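Local coordinates for protein phosphonomutase (Burkholderia cenocepacia J2315, PDB 4MG4) that is classed as a phosphonomutase of the TIM-barrel clan and folds into a closed barrel of eight parallel strands with helices packed around it, at residues A[204-209]-A[232-237]; A[129-134]-A[161-166]; A[179-184]-A[210-215]. All blocks are in the same frame, centred on the assembly; numbering follows the deposited sequence.

Contact 1 of 3, residues A[204-209]-A[232-237]; sequences ALIRAL and AEYGVA
Arg207 NH2 donates to Glu233 OE1 at 2.8 Å, the shortest polar bond between 204-209 and 232-237, and reaches the syn lone pair of that oxygen. A second, straighter bond runs alongside it: NH1 of Arg207 gives its N-H to OE2 of Glu233 at 3.1 Å with an N-H...O angle of 170°. The guanidinium thus grips the carboxylate end-on, one nitrogen to each oxygen, although the two planes are turned 53° from each other. The arginine gets there with its chain extended from CG to NE, while in the glutamate a bend at chi2 (-89°) turns CD toward the arginine.

The Tyr234 ring covers one face of the guanidinium. Its CD1 sits 3.5 Å above the guanidinium plane of Arg207, over the centre, with the ring standing steeply to that plane, so that an edge of the phenol ring meets the face of the cation. Deeper in, the contact turns apolar. Ile206 CG2 touches Val236 CG2 at 3.6 Å and also reaches CB of Tyr234, so one methyl branch links the tyrosine to the loop beyond the helix. Arg207 and Glu233 are exposed, Tyr234 partly so, and all three also touch a crystal neighbour.

Gly235, with positive phi, ends helix 228-234 in a Schellman motif and turns the chain inward to Val236, which touches strand 217-220. Two neighbouring outer helices joined in this way, polar outside and aliphatic inside, belong to the helical layer of a TIM barrel.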
# COMPACT_ATOMS: atom_id res chain seq x y z
N ALA A 204 31.23 17.84 7.89
CA ALA A 204 31.97 18.97 7.39
C ALA A 204 31.46 19.39 6.02
O ALA A 204 31.41 20.58 5.72
CB ALA A 204 33.43 18.65 7.24
N LEU A 205 31.21 18.38 5.17
CA LEU A 205 30.68 18.71 3.85
C LEU A 205 29.26 19.31 3.91
O LEU A 205 28.96 20.23 3.14
CB LEU A 205 30.76 17.53 2.90
CG LEU A 205 32.17 17.03 2.54
CD1 LEU A 205 32.04 15.77 1.69
CD2 LEU A 205 33.10 18.03 1.87
N ILE A 206 28.42 18.80 4.80
CA ILE A 206 27.04 19.31 4.93
C ILE A 206 27.13 20.76 5.40
O ILE A 206 26.44 21.63 4.86
CB ILE A 206 26.17 18.47 5.85
CG1 ILE A 206 25.89 17.09 5.26
CG2 ILE A 206 24.83 19.21 6.11
CD1 ILE A 206 25.39 16.11 6.28
N ARG A 207 28.02 21.06 6.36
CA ARG A 207 28.18 22.43 6.84
C ARG A 207 28.60 23.37 5.72
O ARG A 207 28.10 24.50 5.59
CB ARG A 207 29.21 22.49 7.96
CG ARG A 207 28.75 21.88 9.27
CD ARG A 207 29.86 22.14 10.30
NE ARG A 207 29.63 21.44 11.55
CZ ARG A 207 28.84 21.81 12.55
NH1 ARG A 207 28.04 22.87 12.42
NH2 ARG A 207 28.76 21.07 13.62
N ALA A 208 29.56 22.92 4.93
CA ALA A 208 30.04 23.71 3.81
C ALA A 208 28.97 23.98 2.77
O ALA A 208 28.85 25.08 2.23
CB ALA A 208 31.25 23.06 3.15
N LEU A 209 28.16 22.94 2.56
CA LEU A 209 27.02 23.03 1.64
C LEU A 209 25.99 24.03 2.09
O LEU A 209 25.53 24.83 1.29
CB LEU A 209 26.39 21.64 1.50
CG LEU A 209 25.22 21.56 0.55
CD1 LEU A 209 25.55 21.96 -0.87
CD2 LEU A 209 24.64 20.15 0.61
N ALA A 232 20.08 19.59 11.86
CA ALA A 232 19.54 20.90 12.12
C ALA A 232 20.64 21.90 12.50
O ALA A 232 20.70 23.01 12.00
CB ALA A 232 18.49 20.88 13.25
N GLU A 233 21.54 21.49 13.41
CA GLU A 233 22.64 22.31 13.80
C GLU A 233 23.62 22.64 12.67
O GLU A 233 24.22 23.71 12.71
CB GLU A 233 23.35 21.71 15.06
CG GLU A 233 24.40 22.62 15.69
CD GLU A 233 25.83 22.50 15.16
OE1 GLU A 233 26.31 21.38 14.88
OE2 GLU A 233 26.46 23.52 14.97
N TYR A 234 23.74 21.78 11.65
CA TYR A 234 24.55 22.06 10.48
C TYR A 234 23.91 23.07 9.56
O TYR A 234 24.57 23.54 8.65
CB TYR A 234 24.83 20.78 9.63
CG TYR A 234 25.44 19.60 10.34
CD1 TYR A 234 26.17 19.75 11.53
CD2 TYR A 234 25.22 18.31 9.87
CE1 TYR A 234 26.69 18.63 12.19
CE2 TYR A 234 25.73 17.20 10.53
CZ TYR A 234 26.46 17.37 11.68
OH TYR A 234 26.94 16.21 12.32
N GLY A 235 22.65 23.37 9.77
CA GLY A 235 21.93 24.39 8.98
C GLY A 235 21.01 23.84 7.88
O GLY A 235 20.56 24.58 7.03
N VAL A 236 20.72 22.54 7.94
CA VAL A 236 19.82 21.90 6.96
C VAL A 236 18.40 22.42 7.15
O VAL A 236 18.03 22.74 8.27
CB VAL A 236 19.92 20.40 7.17
CG1 VAL A 236 18.85 19.60 6.56
CG2 VAL A 236 21.32 19.92 6.73
N ALA A 237 17.67 22.57 6.05
CA ALA A 237 16.31 23.04 6.03
C ALA A 237 15.22 21.97 5.86
O ALA A 237 14.04 22.22 6.12
CB ALA A 237 16.18 24.10 4.93

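Contact 2 of 3, residues A[129-134]-A[161-166]; sequences GELRDV and TDVFFK
Leu131 and Lys166 bring together two loops of a TIM barrel, those following the neighbouring strands 118-122 and 156-160, at the end of the barrel where active sites of this fold lie. No hydrogen bond passes directly between the segments, so side-chain shape carries the contact. Leu131 is the apolar centre, and its two methyl branches divide the work. CD2 rests on CB of Asp162 at 3.8 Å, whereas CD1 reaches CG2 of Val163 at 4.0 Å. A chi1 of -61° sets CG anti to the carbonyl carbon and beside N; the methyls reach the other loop from there, although the leucine CB does not itself face that way.

Lys166, from the same loop as Asp162 and Val163, reaches back to Leu131. It leaves the backbone with CG anti to N (chi1 -161°), then bends at chi3 (64°), which sets CE 4.0 Å from CG of Leu131, and again at chi4, which sets NZ near the Glu130 carboxylate. Glu130 starts out with its CB pointing away from the lysine, but its chain is bent at chi2 and its end comes nearer. NZ of Lys166 lies 3.8 Å from Glu130 OE2, a long salt bridge; the two side chains cross at about a right angle, both residues are exposed, and the attraction is probably modest.

Asp162 is buried, and its carboxylate is held by residues outside both segments: OD1 by a salt bridge to Arg160 and OD2 by the Ser124 hydroxyl. These partners probably fix the rotation of the group while its CB receives the leucine. A water joins the two segments, donating to Gly129 O at 3.0 Å and, weakly, to OD2 of Asp162. The same carbonyl oxygen, Gly129 O, is also approached by Lys166 CD at 3.1 Å.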
# COMPACT_ATOMS: atom_id res chain seq x y z
N GLY A 129 21.66 6.14 -15.46
CA GLY A 129 21.92 6.60 -14.07
C GLY A 129 22.99 7.69 -13.99
O GLY A 129 23.33 8.18 -12.91
N GLU A 130 23.51 8.12 -15.13
CA GLU A 130 24.56 9.10 -15.17
C GLU A 130 23.92 10.47 -15.01
O GLU A 130 22.71 10.61 -15.20
CB GLU A 130 25.32 9.02 -16.50
CG GLU A 130 26.06 7.69 -16.70
CD GLU A 130 27.11 7.49 -15.64
OE1 GLU A 130 26.96 6.59 -14.80
OE2 GLU A 130 28.07 8.28 -15.62
N LEU A 131 24.73 11.45 -14.62
CA LEU A 131 24.26 12.82 -14.54
C LEU A 131 24.04 13.45 -15.89
O LEU A 131 24.88 13.33 -16.79
CB LEU A 131 25.25 13.69 -13.80
CG LEU A 131 25.55 13.32 -12.37
CD1 LEU A 131 26.67 14.17 -11.83
CD2 LEU A 131 24.27 13.52 -11.59
N ARG A 132 22.95 14.19 -16.02
CA ARG A 132 22.79 15.13 -17.13
C ARG A 132 23.80 16.31 -17.03
O ARG A 132 24.19 16.73 -15.91
CB ARG A 132 21.37 15.70 -17.16
CG ARG A 132 20.27 14.71 -17.30
CD ARG A 132 18.90 15.34 -17.30
NE ARG A 132 17.94 14.29 -17.17
CZ ARG A 132 17.27 13.73 -18.18
NH1 ARG A 132 17.40 14.16 -19.41
NH2 ARG A 132 16.49 12.74 -17.94
N ASP A 133 24.25 16.82 -18.19
CA ASP A 133 24.97 18.08 -18.24
C ASP A 133 24.20 19.13 -17.41
O ASP A 133 22.96 19.15 -17.43
CB ASP A 133 25.02 18.59 -19.67
CG ASP A 133 25.62 19.97 -19.78
OD1 ASP A 133 26.85 20.05 -19.89
OD2 ASP A 133 24.86 20.97 -19.77
N VAL A 134 24.97 19.94 -16.69
CA VAL A 134 24.41 20.98 -15.79
C VAL A 134 23.34 21.81 -16.48
O VAL A 134 22.25 22.06 -15.93
CB VAL A 134 25.50 21.87 -15.17
CG1 VAL A 134 26.36 22.55 -16.20
CG2 VAL A 134 24.89 22.89 -14.23
N THR A 161 20.09 16.64 -6.89
CA THR A 161 21.32 16.37 -7.63
C THR A 161 21.92 15.07 -7.14
O THR A 161 21.95 14.82 -5.93
CB THR A 161 22.37 17.51 -7.59
OG1 THR A 161 23.45 17.14 -8.44
CG2 THR A 161 22.89 17.83 -6.21
N ASP A 162 22.33 14.23 -8.09
CA ASP A 162 22.91 12.94 -7.74
C ASP A 162 24.43 12.90 -7.66
O ASP A 162 24.99 11.81 -7.62
CB ASP A 162 22.37 11.90 -8.69
CG ASP A 162 20.94 11.51 -8.38
OD1 ASP A 162 20.43 11.72 -7.26
OD2 ASP A 162 20.30 10.94 -9.28
N VAL A 163 25.09 14.05 -7.58
CA VAL A 163 26.57 14.09 -7.53
C VAL A 163 27.10 13.16 -6.46
O VAL A 163 28.04 12.38 -6.73
CB VAL A 163 27.11 15.52 -7.31
CG1 VAL A 163 28.63 15.54 -7.04
CG2 VAL A 163 26.80 16.36 -8.53
N PHE A 164 26.57 13.27 -5.25
CA PHE A 164 27.10 12.46 -4.13
C PHE A 164 26.49 11.08 -4.16
O PHE A 164 27.14 10.10 -3.80
CB PHE A 164 26.86 13.15 -2.77
CG PHE A 164 27.86 14.21 -2.43
CD1 PHE A 164 29.09 13.91 -1.90
CD2 PHE A 164 27.58 15.50 -2.65
CE1 PHE A 164 29.99 14.91 -1.61
CE2 PHE A 164 28.46 16.53 -2.32
CZ PHE A 164 29.69 16.22 -1.81
N PHE A 165 25.24 10.98 -4.60
CA PHE A 165 24.43 9.79 -4.53
C PHE A 165 25.08 8.68 -5.39
O PHE A 165 25.11 7.50 -4.98
CB PHE A 165 23.01 10.08 -5.07
CG PHE A 165 22.09 8.89 -4.99
CD1 PHE A 165 21.66 8.48 -3.74
CD2 PHE A 165 21.67 8.22 -6.13
CE1 PHE A 165 20.83 7.38 -3.63
CE2 PHE A 165 20.84 7.11 -6.01
CZ PHE A 165 20.43 6.71 -4.76
N LYS A 166 25.67 9.07 -6.51
CA LYS A 166 26.26 8.13 -7.48
C LYS A 166 27.74 7.83 -7.15
O LYS A 166 28.33 6.92 -7.77
CB LYS A 166 26.13 8.71 -8.87
CG LYS A 166 26.24 7.77 -10.06
CD LYS A 166 25.97 8.57 -11.33
CE LYS A 166 27.03 9.64 -11.57
NZ LYS A 166 28.35 9.03 -11.87
O HOH W 1 22.44 8.40 -10.04

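Contact 3 of 3, residues A[179-184]-A[210-215]; sequences ATLARA and TAASPL
Leu181 packs both of its terminal methyls against one methyl, Ala212 CB: CD1 and CD2 each lie 3.7 Å from it. The leucine is buried and sends its tip towards 210-215, with CG anti to its carbonyl carbon (chi1 -75°). CD2 continues past the alanine to the backbone, where Ser213 N is 3.8 Å away. The leucine thus touches both the last turn of helix 203-212 and the first residue after it.

One helical turn on comes the second close point. Ala184 CB meets CD of Pro214 at 3.9 Å, and Pro214 CG approaches the carbonyl oxygen Ala184 O at 3.6 Å, so CD and CG of the ring lie against both the methyl and the backbone of the helix. No hydrogen bond joins the segments; the contact is van der Waals packing.

Leu181 and Ala184 are buried, whereas their close partners Ala212 and Pro214 are exposed and mark the solvent side. Looser contacts complete the interface: Leu215 CD1 lies 4.4 Å from Ala184 O, and Ser213 CB is 4.5 Å from Leu181 CD2. The segment past the helix end is instead tied to itself: the hydroxyl Ser213 OG donates to Leu215 O at 2.7 Å, in the carbonyl plane and on a lone pair, a bond that spans Pro214 and probably steadies the turn.

Beneath the contact, Ala184 and Ser213 both touch Leu195 of strand 194-196, while Pro214 and Leu215 reach Ala188 further along helix 174-190. The two outer helices therefore close over the strand that lies between them in sequence.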
# COMPACT_ATOMS: atom_id res chain seq x y z
N ALA A 179 31.32 20.62 -7.22
CA ALA A 179 30.47 20.27 -8.36
C ALA A 179 29.00 20.39 -7.99
O ALA A 179 28.17 20.81 -8.80
CB ALA A 179 30.74 18.87 -8.83
N THR A 180 28.69 19.96 -6.77
CA THR A 180 27.34 20.06 -6.23
C THR A 180 26.89 21.53 -6.16
O THR A 180 25.77 21.87 -6.62
CB THR A 180 27.23 19.35 -4.87
OG1 THR A 180 27.53 17.97 -5.09
CG2 THR A 180 25.83 19.52 -4.26
N LEU A 181 27.74 22.39 -5.63
CA LEU A 181 27.44 23.82 -5.54
C LEU A 181 27.31 24.50 -6.93
O LEU A 181 26.45 25.34 -7.11
CB LEU A 181 28.48 24.55 -4.66
CG LEU A 181 28.30 24.29 -3.16
CD1 LEU A 181 29.58 24.70 -2.47
CD2 LEU A 181 27.10 24.99 -2.56
N ALA A 182 28.12 24.11 -7.91
CA ALA A 182 27.98 24.65 -9.26
C ALA A 182 26.62 24.27 -9.85
O ALA A 182 25.95 25.07 -10.49
CB ALA A 182 29.10 24.19 -10.17
N ARG A 183 26.20 23.01 -9.62
CA ARG A 183 24.85 22.60 -10.04
C ARG A 183 23.78 23.38 -9.30
O ARG A 183 22.82 23.86 -9.93
CB ARG A 183 24.67 21.10 -9.90
CG ARG A 183 25.35 20.36 -11.00
CD ARG A 183 25.24 18.85 -10.85
NE ARG A 183 26.01 18.18 -11.91
CZ ARG A 183 25.56 17.86 -13.13
NH1 ARG A 183 24.33 18.08 -13.50
NH2 ARG A 183 26.39 17.25 -13.99
N ALA A 184 23.96 23.55 -7.99
CA ALA A 184 22.99 24.29 -7.19
C ALA A 184 22.80 25.72 -7.68
O ALA A 184 21.66 26.21 -7.79
CB ALA A 184 23.41 24.28 -5.74
N THR A 210 25.55 23.93 3.33
CA THR A 210 24.52 24.84 3.81
C THR A 210 25.05 26.30 3.90
O THR A 210 24.27 27.23 3.67
CB THR A 210 23.97 24.41 5.19
OG1 THR A 210 25.01 24.48 6.18
CG2 THR A 210 23.35 22.99 5.18
N ALA A 211 26.34 26.47 4.17
CA ALA A 211 26.99 27.83 4.19
C ALA A 211 26.96 28.49 2.81
O ALA A 211 26.73 29.70 2.71
CB ALA A 211 28.40 27.74 4.71
N ALA A 212 27.19 27.70 1.75
CA ALA A 212 27.35 28.21 0.40
C ALA A 212 26.14 28.07 -0.51
O ALA A 212 26.09 28.73 -1.55
CB ALA A 212 28.56 27.55 -0.27
N SER A 213 25.17 27.24 -0.15
CA SER A 213 24.06 26.95 -1.08
C SER A 213 23.20 28.11 -1.28
O SER A 213 22.80 28.80 -0.30
CB SER A 213 23.17 25.81 -0.54
OG SER A 213 22.08 25.59 -1.40
N PRO A 214 22.80 28.35 -2.56
CA PRO A 214 21.88 29.41 -2.83
C PRO A 214 20.43 29.07 -2.43
O PRO A 214 19.58 29.93 -2.48
CB PRO A 214 21.97 29.57 -4.36
CG PRO A 214 22.39 28.23 -4.85
CD PRO A 214 23.28 27.68 -3.79
N LEU A 215 20.18 27.82 -2.03
CA LEU A 215 18.84 27.34 -1.77
C LEU A 215 18.79 26.57 -0.45
O LEU A 215 19.78 25.94 -0.08
CB LEU A 215 18.45 26.37 -2.87
CG LEU A 215 18.33 26.99 -4.26
CD1 LEU A 215 18.09 25.87 -5.25
CD2 LEU A 215 17.23 28.07 -4.34

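In the fold
Along the chain contact 2 comes first and closes before the others open; contacts 3 and 1 then interleave and share helix 203-212. Their centres are about 11 Å apart, and Leu209 of contact 1 packs on Leu181 of contact 3, while Tyr234 O probably bonds to Thr210 OG1. Contact 2 lies about 14 Å from contact 3 and 20 Å from contact 1, centre to centre. Arg183 on helix 174-190, through NH1, probably bonds to Arg132 O, and Phe164 touches Leu205. Together the contacts run through successive strand-helix units of the parallel barrel, linking the end where the strands finish, at contact 2, to the outer helices at contacts 3 and 1.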